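Local coordinates for branched-chain alpha-ketoacid decarboxylase (PDB 2VBF), which probably decarboxylates branched-chain and aromatic alpha-keto acids to aldehydes, using thiamine diphosphate and a magnesium ion, at residues E387-A398 with T409-G420. Numbering follows the deposited sequence.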
loop_
_atom_site.group_PDB
_atom_site.type_symbol
_atom_site.label_atom_id
_atom_site.label_comp_id
_atom_site.label_asym_id
_atom_site.label_seq_id
_atom_site.Cartn_x
_atom_site.Cartn_y
_atom_site.Cartn_z
ATOM N N GLU A 387 -22.940 -7.732 -22.027
ATOM C CA GLU A 387 -22.658 -7.434 -23.433
ATOM C C GLU A 387 -23.873 -6.829 -24.121
ATOM O O GLU A 387 -23.756 -5.826 -24.820
ATOM C CB GLU A 387 -22.231 -8.689 -24.187
ATOM C CG GLU A 387 -21.883 -8.424 -25.654
ATOM C CD GLU A 387 -21.289 -9.622 -26.336
ATOM O OE1 GLU A 387 -21.954 -10.678 -26.357
ATOM O OE2 GLU A 387 -20.170 -9.519 -26.863
ATOM N N SER A 388 -25.029 -7.454 -23.916
ATOM C CA SER A 388 -26.291 -6.980 -24.486
ATOM C C SER A 388 -26.692 -5.613 -23.930
ATOM O O SER A 388 -27.024 -4.695 -24.687
ATOM C CB SER A 388 -27.397 -8.011 -24.209
ATOM O OG SER A 388 -28.526 -7.809 -25.046
ATOM N N LEU A 389 -26.628 -5.469 -22.612
ATOM C CA LEU A 389 -27.171 -4.296 -21.933
ATOM C C LEU A 389 -26.216 -3.121 -21.807
ATOM O O LEU A 389 -26.638 -2.044 -21.383
ATOM C CB LEU A 389 -27.682 -4.680 -20.544
ATOM C CG LEU A 389 -28.899 -5.601 -20.544
ATOM C CD1 LEU A 389 -29.131 -6.137 -19.140
ATOM C CD2 LEU A 389 -30.131 -4.849 -21.079
ATOM N N THR A 390 -24.937 -3.306 -22.140
ATOM C CA THR A 390 -23.998 -2.185 -22.132
ATOM C C THR A 390 -24.335 -1.297 -23.330
ATOM O O THR A 390 -24.738 -1.793 -24.389
ATOM C CB THR A 390 -22.514 -2.647 -22.137
ATOM O OG1 THR A 390 -22.178 -3.186 -20.851
ATOM C CG2 THR A 390 -21.575 -1.495 -22.407
ATOM N N GLN A 391 -24.219 0.013 -23.123
ATOM C CA GLN A 391 -24.577 1.019 -24.117
ATOM C C GLN A 391 -23.344 1.694 -24.724
ATOM O O GLN A 391 -22.209 1.477 -24.288
ATOM C CB GLN A 391 -25.459 2.091 -23.455
ATOM C CG GLN A 391 -26.770 1.551 -22.896
ATOM C CD GLN A 391 -27.548 2.565 -22.064
ATOM O OE1 GLN A 391 -27.164 3.730 -21.941
ATOM N NE2 GLN A 391 -28.664 2.117 -21.493
ATOM N N SER A 392 -23.579 2.508 -25.745
ATOM C CA SER A 392 -22.544 3.390 -26.281
ATOM C C SER A 392 -22.115 4.431 -25.239
ATOM O O SER A 392 -22.857 4.720 -24.286
ATOM C CB SER A 392 -23.063 4.105 -27.528
ATOM O OG SER A 392 -24.198 4.891 -27.208
ATOM N N ASN A 393 -20.925 5.000 -25.432
ATOM C CA ASN A 393 -20.348 6.006 -24.536
ATOM C C ASN A 393 -20.300 5.554 -23.069
ATOM O O ASN A 393 -20.617 6.319 -22.160
ATOM C CB ASN A 393 -21.093 7.351 -24.660
ATOM C CG ASN A 393 -20.297 8.547 -24.067
ATOM O OD1 ASN A 393 -19.054 8.588 -24.094
ATOM N ND2 ASN A 393 -21.026 9.530 -23.550
ATOM N N GLU A 394 -19.926 4.301 -22.852
ATOM C CA GLU A 394 -19.663 3.785 -21.497
ATOM C C GLU A 394 -18.231 3.319 -21.377
ATOM O O GLU A 394 -17.577 3.041 -22.379
ATOM C CB GLU A 394 -20.565 2.596 -21.176
ATOM C CG GLU A 394 -22.022 2.943 -21.037
ATOM C CD GLU A 394 -22.880 1.739 -20.683
ATOM O OE1 GLU A 394 -22.545 0.594 -21.062
ATOM O OE2 GLU A 394 -23.903 1.940 -20.039
ATOM N N THR A 395 -17.757 3.234 -20.136
ATOM C CA THR A 395 -16.449 2.662 -19.842
ATOM C C THR A 395 -16.672 1.461 -18.921
ATOM O O THR A 395 -17.281 1.606 -17.847
ATOM C CB THR A 395 -15.487 3.700 -19.208
ATOM O OG1 THR A 395 -15.289 4.793 -20.117
ATOM C CG2 THR A 395 -14.124 3.063 -18.906
ATOM N N ILE A 396 -16.221 0.289 -19.370
ATOM C CA ILE A 396 -16.274 -0.942 -18.571
ATOM C C ILE A 396 -14.930 -1.124 -17.879
ATOM O O ILE A 396 -13.885 -1.108 -18.527
ATOM C CB ILE A 396 -16.608 -2.185 -19.422
ATOM C CG1 ILE A 396 -18.074 -2.138 -19.892
ATOM C CG2 ILE A 396 -16.358 -3.465 -18.621
ATOM C CD1 ILE A 396 -18.564 -3.428 -20.578
ATOM N N VAL A 397 -14.962 -1.284 -16.562
ATOM C CA VAL A 397 -13.740 -1.500 -15.781
ATOM C C VAL A 397 -13.879 -2.867 -15.119
ATOM O O VAL A 397 -14.903 -3.148 -14.483
ATOM C CB VAL A 397 -13.527 -0.386 -14.728
ATOM C CG1 VAL A 397 -12.157 -0.528 -14.055
ATOM C CG2 VAL A 397 -13.708 1.011 -15.328
ATOM N N ALA A 398 -12.882 -3.732 -15.295
ATOM C CA ALA A 398 -12.996 -5.126 -14.840
ATOM C C ALA A 398 -11.752 -5.632 -14.108
ATOM O O ALA A 398 -10.647 -5.622 -14.646
ATOM C CB ALA A 398 -13.342 -6.043 -15.988
ATOM N N THR A 409 -14.074 -10.413 -23.107
ATOM C CA THR A 409 -14.521 -10.868 -24.445
ATOM C C THR A 409 -15.827 -10.231 -24.929
ATOM O O THR A 409 -16.309 -10.570 -26.014
ATOM C CB THR A 409 -14.654 -12.402 -24.516
ATOM O OG1 THR A 409 -15.417 -12.854 -23.395
ATOM C CG2 THR A 409 -13.263 -13.062 -24.531
ATOM N N ILE A 410 -16.379 -9.298 -24.161
ATOM C CA ILE A 410 -17.605 -8.628 -24.597
ATOM C C ILE A 410 -17.291 -7.591 -25.688
ATOM O O ILE A 410 -16.274 -6.895 -25.652
ATOM C CB ILE A 410 -18.438 -8.034 -23.414
ATOM C CG1 ILE A 410 -17.885 -6.692 -22.924
ATOM C CG2 ILE A 410 -18.551 -9.039 -22.268
ATOM C CD1 ILE A 410 -18.591 -5.502 -23.533
ATOM N N PHE A 411 -18.163 -7.542 -26.698
ATOM C CA PHE A 411 -18.036 -6.548 -27.762
ATOM C C PHE A 411 -18.621 -5.250 -27.258
ATOM O O PHE A 411 -19.795 -5.185 -26.882
ATOM C CB PHE A 411 -18.748 -6.980 -29.050
ATOM C CG PHE A 411 -17.993 -8.004 -29.833
ATOM C CD1 PHE A 411 -17.121 -7.626 -30.844
ATOM C CD2 PHE A 411 -18.127 -9.347 -29.549
ATOM C CE1 PHE A 411 -16.411 -8.564 -31.569
ATOM C CE2 PHE A 411 -17.407 -10.306 -30.278
ATOM C CZ PHE A 411 -16.554 -9.908 -31.292
ATOM N N LEU A 412 -17.782 -4.225 -27.222
ATOM C CA LEU A 412 -18.197 -2.923 -26.767
ATOM C C LEU A 412 -18.913 -2.215 -27.898
ATOM O O LEU A 412 -18.646 -2.464 -29.085
ATOM C CB LEU A 412 -16.996 -2.084 -26.333
ATOM C CG LEU A 412 -16.150 -2.684 -25.203
ATOM C CD1 LEU A 412 -14.877 -1.871 -25.008
ATOM C CD2 LEU A 412 -16.956 -2.771 -23.918
ATOM N N LYS A 413 -19.808 -1.318 -27.508
ATOM C CA LYS A 413 -20.535 -0.494 -28.457
ATOM C C LYS A 413 -19.745 0.747 -28.818
ATOM O O LYS A 413 -18.629 0.981 -28.328
ATOM C CB LYS A 413 -21.919 -0.165 -27.891
ATOM C CG LYS A 413 -22.694 -1.444 -27.606
ATOM C CD LYS A 413 -24.172 -1.249 -27.457
ATOM C CE LYS A 413 -24.893 -2.598 -27.415
ATOM N NZ LYS A 413 -24.321 -3.563 -26.423
ATOM N N SER A 414 -20.309 1.547 -29.709
ATOM C CA SER A 414 -19.617 2.714 -30.212
ATOM C C SER A 414 -19.194 3.679 -29.095
ATOM O O SER A 414 -19.946 3.897 -28.140
ATOM C CB SER A 414 -20.530 3.433 -31.198
ATOM O OG SER A 414 -21.722 3.813 -30.546
ATOM N N ASN A 415 -17.993 4.243 -29.237
ATOM C CA ASN A 415 -17.397 5.194 -28.291
ATOM C C ASN A 415 -17.298 4.676 -26.850
ATOM O O ASN A 415 -17.217 5.453 -25.893
ATOM C CB ASN A 415 -18.143 6.533 -28.323
ATOM C CG ASN A 415 -17.366 7.648 -27.659
ATOM O OD1 ASN A 415 -16.178 7.838 -27.907
ATOM N ND2 ASN A 415 -18.035 8.383 -26.784
ATOM N N SER A 416 -17.278 3.362 -26.705
ATOM C CA SER A 416 -17.121 2.755 -25.397
ATOM C C SER A 416 -15.683 2.314 -25.168
ATOM O O SER A 416 -14.941 1.998 -26.114
ATOM C CB SER A 416 -18.098 1.597 -25.228
ATOM O OG SER A 416 -19.415 2.099 -25.066
ATOM N N ARG A 417 -15.296 2.296 -23.895
ATOM C CA ARG A 417 -13.935 1.978 -23.515
ATOM C C ARG A 417 -13.889 0.892 -22.452
ATOM O O ARG A 417 -14.912 0.523 -21.882
ATOM C CB ARG A 417 -13.249 3.239 -23.052
ATOM C CG ARG A 417 -13.165 4.231 -24.186
ATOM C CD ARG A 417 -12.202 5.326 -23.899
ATOM N NE ARG A 417 -12.736 6.328 -22.977
ATOM C CZ ARG A 417 -13.649 7.251 -23.292
ATOM N NH1 ARG A 417 -14.192 7.282 -24.506
ATOM N NH2 ARG A 417 -14.040 8.135 -22.377
ATOM N N PHE A 418 -12.682 0.390 -22.228
ATOM C CA PHE A 418 -12.424 -0.686 -21.282
ATOM C C PHE A 418 -11.170 -0.328 -20.491
ATOM O O PHE A 418 -10.201 0.216 -21.041
ATOM C CB PHE A 418 -12.218 -1.981 -22.058
ATOM C CG PHE A 418 -12.148 -3.211 -21.208
ATOM C CD1 PHE A 418 -13.289 -3.957 -20.952
ATOM C CD2 PHE A 418 -10.929 -3.650 -20.688
ATOM C CE1 PHE A 418 -13.221 -5.124 -20.181
ATOM C CE2 PHE A 418 -10.862 -4.803 -19.924
ATOM C CZ PHE A 418 -12.011 -5.540 -19.671
ATOM N N ILE A 419 -11.199 -0.631 -19.197
ATOM C CA ILE A 419 -10.026 -0.567 -18.355
ATOM C C ILE A 419 -9.861 -1.922 -17.644
ATOM O O ILE A 419 -10.753 -2.386 -16.931
ATOM C CB ILE A 419 -10.096 0.567 -17.343
ATOM C CG1 ILE A 419 -10.041 1.918 -18.058
ATOM C CG2 ILE A 419 -8.946 0.406 -16.319
ATOM C CD1 ILE A 419 -10.170 3.135 -17.122
ATOM N N GLY A 420 -8.730 -2.558 -17.917
ATOM C CA GLY A 420 -8.286 -3.768 -17.238
ATOM C C GLY A 420 -6.764 -3.710 -17.147
ATOM O O GLY A 420 -6.114 -2.986 -17.900
HETATM O O HOH W 1 -18.360 -11.758 -26.939
HETATM O O HOH W 2 -21.405 -3.943 -24.842
HETATM O O HOH W 3 -17.093 6.650 -23.534
HETATM O O HOH W 4 -13.454 6.893 -19.905
#
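The Phe-411 ring meets the carboxylate of Glu-387 at its edge, OE2 lying near the ring plane 3.4 Å from CD2, with the two flat groups turned 30° apart. The same oxygen accepts the backbone N of Phe-411 through its anti lone pair (2.8 Å, N-H...O 174°), and a water links it to Thr-409 O. Glu-387 gets there with its chain extended, CG anti to the backbone N. Ile-396 CG2 packs against CD1 and CE1 of the Phe-418 ring, and Ala-398 CB approaches its CZ. Beside them, Ile-396 CD1 lies 3.8 Å from Leu-412 CD2 and, in one of the two conformers of Ile-410, meets its CD1 tip to tip.

Lys-413 runs out past Thr-390 and bends at its end (chi4 51°), bringing NZ onto Thr-390 O at 2.7 Å and, weakly, onto Ser-388 O. A methionine in its place would probably leave these carbonyls at the helix end without their charged donor. Ser-416 OG takes the backbone N of Glu-394 at 3.2 Å, just before the strands pair.

Strands 394-398 and 417-419 are parallel, joined by four backbone hydrogen bonds: Arg-417 N to Glu-394 O, Ile-396 N to Arg-417 O, Ile-419 N to Ile-396 O and Ala-398 N to Ile-419 O. With helix 402-407 they form a beta-alpha-beta unit of the C-terminal thiamine diphosphate-binding domain: 417-419 is an edge strand, within this chain, of its parallel sheet, 394-398 also pairs with strand 445-451, and helix 430-440 packs on Val-397 and Ile-419.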